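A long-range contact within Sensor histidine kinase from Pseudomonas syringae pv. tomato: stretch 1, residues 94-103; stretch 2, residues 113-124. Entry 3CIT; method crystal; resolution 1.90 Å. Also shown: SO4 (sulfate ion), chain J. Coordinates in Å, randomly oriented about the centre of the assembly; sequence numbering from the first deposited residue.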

# COMPACT_ATOMS: atom_id res chain seq x y z
N THR A 94 20.64 18.88 -7.65
CA THR A 94 19.97 19.84 -6.77
C THR A 94 20.57 19.77 -5.39
O THR A 94 21.44 18.92 -5.10
CB THR A 94 18.44 19.58 -6.69
OG1 THR A 94 18.23 18.32 -6.08
CG2 THR A 94 17.74 19.65 -8.11
N HIS A 95 20.11 20.65 -4.51
CA HIS A 95 20.59 20.68 -3.14
C HIS A 95 20.17 19.43 -2.33
O HIS A 95 20.82 19.08 -1.35
CB HIS A 95 20.07 21.94 -2.45
CG HIS A 95 20.83 23.18 -2.81
ND1 HIS A 95 20.53 23.94 -3.92
CD2 HIS A 95 21.91 23.76 -2.25
CE1 HIS A 95 21.37 24.96 -3.99
NE2 HIS A 95 22.23 24.86 -3.00
N LEU A 96 19.07 18.82 -2.74
CA LEU A 96 18.46 17.64 -2.10
C LEU A 96 18.10 16.64 -3.16
O LEU A 96 16.93 16.52 -3.61
CB LEU A 96 17.22 18.03 -1.26
CG LEU A 96 17.49 18.94 -0.06
CD1 LEU A 96 16.21 19.47 0.58
CD2 LEU A 96 18.36 18.21 1.01
N PRO A 97 19.11 15.94 -3.66
CA PRO A 97 18.89 15.05 -4.80
C PRO A 97 18.03 13.79 -4.59
O PRO A 97 17.76 13.11 -5.56
CB PRO A 97 20.30 14.67 -5.24
CG PRO A 97 21.20 15.00 -4.13
CD PRO A 97 20.53 16.04 -3.28
N CYS A 98 17.68 13.48 -3.36
CA CYS A 98 16.85 12.32 -3.03
C CYS A 98 15.78 12.81 -2.05
O CYS A 98 16.11 13.45 -1.05
CB CYS A 98 17.73 11.21 -2.37
SG CYS A 98 18.75 10.48 -3.59
N VAL A 99 14.53 12.46 -2.33
CA VAL A 99 13.39 12.81 -1.50
C VAL A 99 12.42 11.63 -1.40
O VAL A 99 12.14 10.97 -2.39
CB VAL A 99 12.66 14.03 -2.08
CG1 VAL A 99 11.36 14.37 -1.26
CG2 VAL A 99 13.62 15.22 -2.14
N LEU A 100 11.93 11.41 -0.19
CA LEU A 100 10.89 10.40 0.09
C LEU A 100 9.66 11.13 0.65
O LEU A 100 9.76 11.89 1.63
CB LEU A 100 11.44 9.38 1.09
CG LEU A 100 10.51 8.27 1.57
CD1 LEU A 100 10.01 7.34 0.41
CD2 LEU A 100 11.10 7.44 2.78
N LEU A 101 8.52 10.90 0.01
CA LEU A 101 7.24 11.47 0.44
C LEU A 101 6.41 10.38 1.10
O LEU A 101 6.28 9.29 0.53
CB LEU A 101 6.50 12.02 -0.78
CG LEU A 101 7.24 13.08 -1.62
CD1 LEU A 101 6.32 13.55 -2.73
CD2 LEU A 101 7.66 14.22 -0.76
N LEU A 102 5.86 10.68 2.28
CA LEU A 102 4.98 9.78 3.03
C LEU A 102 3.70 10.57 3.39
O LEU A 102 3.71 11.41 4.28
CB LEU A 102 5.66 9.26 4.30
CG LEU A 102 7.09 8.72 4.06
CD1 LEU A 102 7.96 8.70 5.29
CD2 LEU A 102 6.97 7.32 3.38
N PRO A 103 2.60 10.28 2.71
CA PRO A 103 1.37 10.99 2.97
C PRO A 103 0.82 10.76 4.36
O PRO A 103 0.98 9.68 4.95
CB PRO A 103 0.39 10.40 1.94
CG PRO A 103 1.20 9.75 0.93
CD PRO A 103 2.45 9.31 1.61
S SO4 J . 24.11 4.33 -2.18
O1 SO4 J . 25.20 5.33 -2.07
O2 SO4 J . 23.05 4.61 -1.15
O3 SO4 J . 23.64 4.36 -3.58
O4 SO4 J . 24.67 2.97 -1.94
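Stretch 2 113-124: GTLVLANSVAIS

Stretch 2 lies alongside stretch 1 as the neighbouring strand of an antiparallel β-sheet, joined by a backbone hydrogen-bond ladder and extended beyond the strand by a cysteine-centred contact with the loop that follows. The axes of strand 98-103 and strand 113-119 approach to 4.4 Å, and their N-to-C directions make an angle of 155°, so the strands run in opposite senses with a signed crossing angle of 155°. Together the two stretches bury 796 Å², both sides summed.

The backbone of stretch 2 is extended from G113, whose phi/psi of -179/177 is almost fully stretched, through N119 at -130/145. At S120 the angles change to -73/-18, which breaks the extended run; V121 to S124 return to extended angles but lie outside the strand.

The register follows from the bridges. C98 faces N119, L100 faces L117 and L102 faces L115 as hydrogen-bonded pairs, with CA-CA separations of 5.4, 5.1 and 5.0 Å. Between them stand the non-hydrogen-bonded pairs V99 with A118, L101 with V116 and P103 with T114, whose CA atoms are closer, at 4.3, 4.8 and 4.3 Å. Two pairs are bonded reciprocally: L100 N donates to L117 O at 2.8 Å and L117 N to L100 O at 2.9 Å, while L102 N to L115 O and L115 N to L102 O both measure 2.8 Å. N-H...O angles of 156° to 168° support these four assignments. At the C98 end, N119 N donates to C98 O at 2.9 Å. The reverse bond is absent: N119 O instead lies 3.3 Å from L96 CA in a CA-H...O contact and 3.1 Å from P97 CD. P97 N, 3.4 Å from N119 O, has no hydrogen to share.

Side chains alternate between the two faces. On the face carrying V99, L101, V116 and A118, V99 CG1 meets V116 CG1 at 3.6 Å and V99 CG2 meets A118 CB at 4.0 Å, so V99 packs against both valine and alanine. L101 CD2 reaches V116 CG2 at 3.8 Å. On the face carrying the leucines L100, L102, L115 and L117, L102 CD1 is 4.0 Å from L115 CD2 and 4.3 Å from L117 CD1, while L100 CD2 lies 4.1 Å from L117 CD1. These distances indicate direct apolar packing across the strand pair.

Past N119, C98 remains in contact with stretch 2 through its sulfur. I123 N donates a hydrogen bond to C98 SG at 3.4 Å with an angle of 167°, and A122 CA is 3.6 Å from C98 SG. P97 CG adds an approach of 3.6 Å to A122 N. Within stretch 2, N119 ND2 donates to V121 O at 2.8 Å, linking the strand's last residue to the loop beyond it.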

# COMPACT_ATOMS: atom_id res chain seq x y z
N GLY A 113 -1.55 16.06 4.50
CA GLY A 113 -0.16 16.45 4.68
C GLY A 113 0.76 15.40 4.15
O GLY A 113 0.30 14.36 3.66
N THR A 114 2.06 15.70 4.20
CA THR A 114 3.11 14.80 3.75
C THR A 114 4.31 14.96 4.64
O THR A 114 4.73 16.09 4.91
CB THR A 114 3.66 15.11 2.33
OG1 THR A 114 2.62 15.61 1.51
CG2 THR A 114 4.23 13.85 1.78
N LEU A 115 4.84 13.84 5.10
CA LEU A 115 6.15 13.81 5.71
C LEU A 115 7.16 13.73 4.56
O LEU A 115 7.05 12.84 3.69
CB LEU A 115 6.22 12.62 6.68
CG LEU A 115 7.43 12.42 7.57
CD1 LEU A 115 7.60 13.63 8.47
CD2 LEU A 115 7.28 11.07 8.41
N VAL A 116 8.11 14.66 4.52
CA VAL A 116 9.04 14.79 3.42
C VAL A 116 10.42 14.56 4.02
O VAL A 116 10.88 15.35 4.86
CB VAL A 116 8.97 16.18 2.74
CG1 VAL A 116 10.00 16.28 1.51
CG2 VAL A 116 7.55 16.54 2.23
N LEU A 117 11.07 13.47 3.64
CA LEU A 117 12.45 13.23 4.03
C LEU A 117 13.31 13.49 2.81
O LEU A 117 12.90 13.22 1.67
CB LEU A 117 12.64 11.78 4.50
CG LEU A 117 11.60 11.23 5.49
CD1 LEU A 117 12.02 9.79 5.97
CD2 LEU A 117 11.37 12.17 6.62
N ALA A 118 14.51 14.02 3.03
CA ALA A 118 15.36 14.41 1.92
C ALA A 118 16.80 14.26 2.30
O ALA A 118 17.13 14.35 3.47
CB ALA A 118 15.07 15.86 1.49
N ASN A 119 17.68 14.06 1.33
CA ASN A 119 19.09 13.91 1.62
C ASN A 119 19.93 14.82 0.73
O ASN A 119 19.61 15.04 -0.44
CB ASN A 119 19.51 12.44 1.47
CG ASN A 119 20.76 12.11 2.26
OD1 ASN A 119 20.80 12.33 3.49
ND2 ASN A 119 21.82 11.63 1.55
N SER A 120 21.03 15.34 1.30
CA SER A 120 21.90 16.26 0.59
C SER A 120 22.75 15.61 -0.49
O SER A 120 23.28 16.31 -1.34
CB SER A 120 22.83 16.96 1.59
OG SER A 120 23.63 16.00 2.27
N VAL A 121 22.89 14.29 -0.45
CA VAL A 121 23.63 13.56 -1.47
C VAL A 121 22.80 12.36 -1.98
O VAL A 121 21.93 11.83 -1.27
CB VAL A 121 25.04 13.10 -1.00
CG1 VAL A 121 25.97 14.31 -0.72
CG2 VAL A 121 24.96 12.22 0.18
N ALA A 122 23.05 11.99 -3.22
CA ALA A 122 22.36 10.85 -3.84
C ALA A 122 22.64 9.57 -3.05
O ALA A 122 23.81 9.23 -2.77
CB ALA A 122 22.78 10.70 -5.31
N ILE A 123 21.58 8.88 -2.66
CA ILE A 123 21.68 7.58 -1.99
C ILE A 123 20.65 6.65 -2.67
O ILE A 123 19.77 7.13 -3.38
CB ILE A 123 21.37 7.65 -0.48
CG1 ILE A 123 20.01 8.31 -0.19
CG2 ILE A 123 22.49 8.40 0.27
CD1 ILE A 123 19.57 8.17 1.25
N SER A 124 20.75 5.36 -2.45
CA SER A 124 19.71 4.44 -2.96
C SER A 124 18.47 4.61 -2.08
O SER A 124 18.58 4.96 -0.90
CB SER A 124 20.19 3.01 -2.90
OG SER A 124 21.25 2.81 -3.79
O HOH W 1 23.67 18.44 -3.07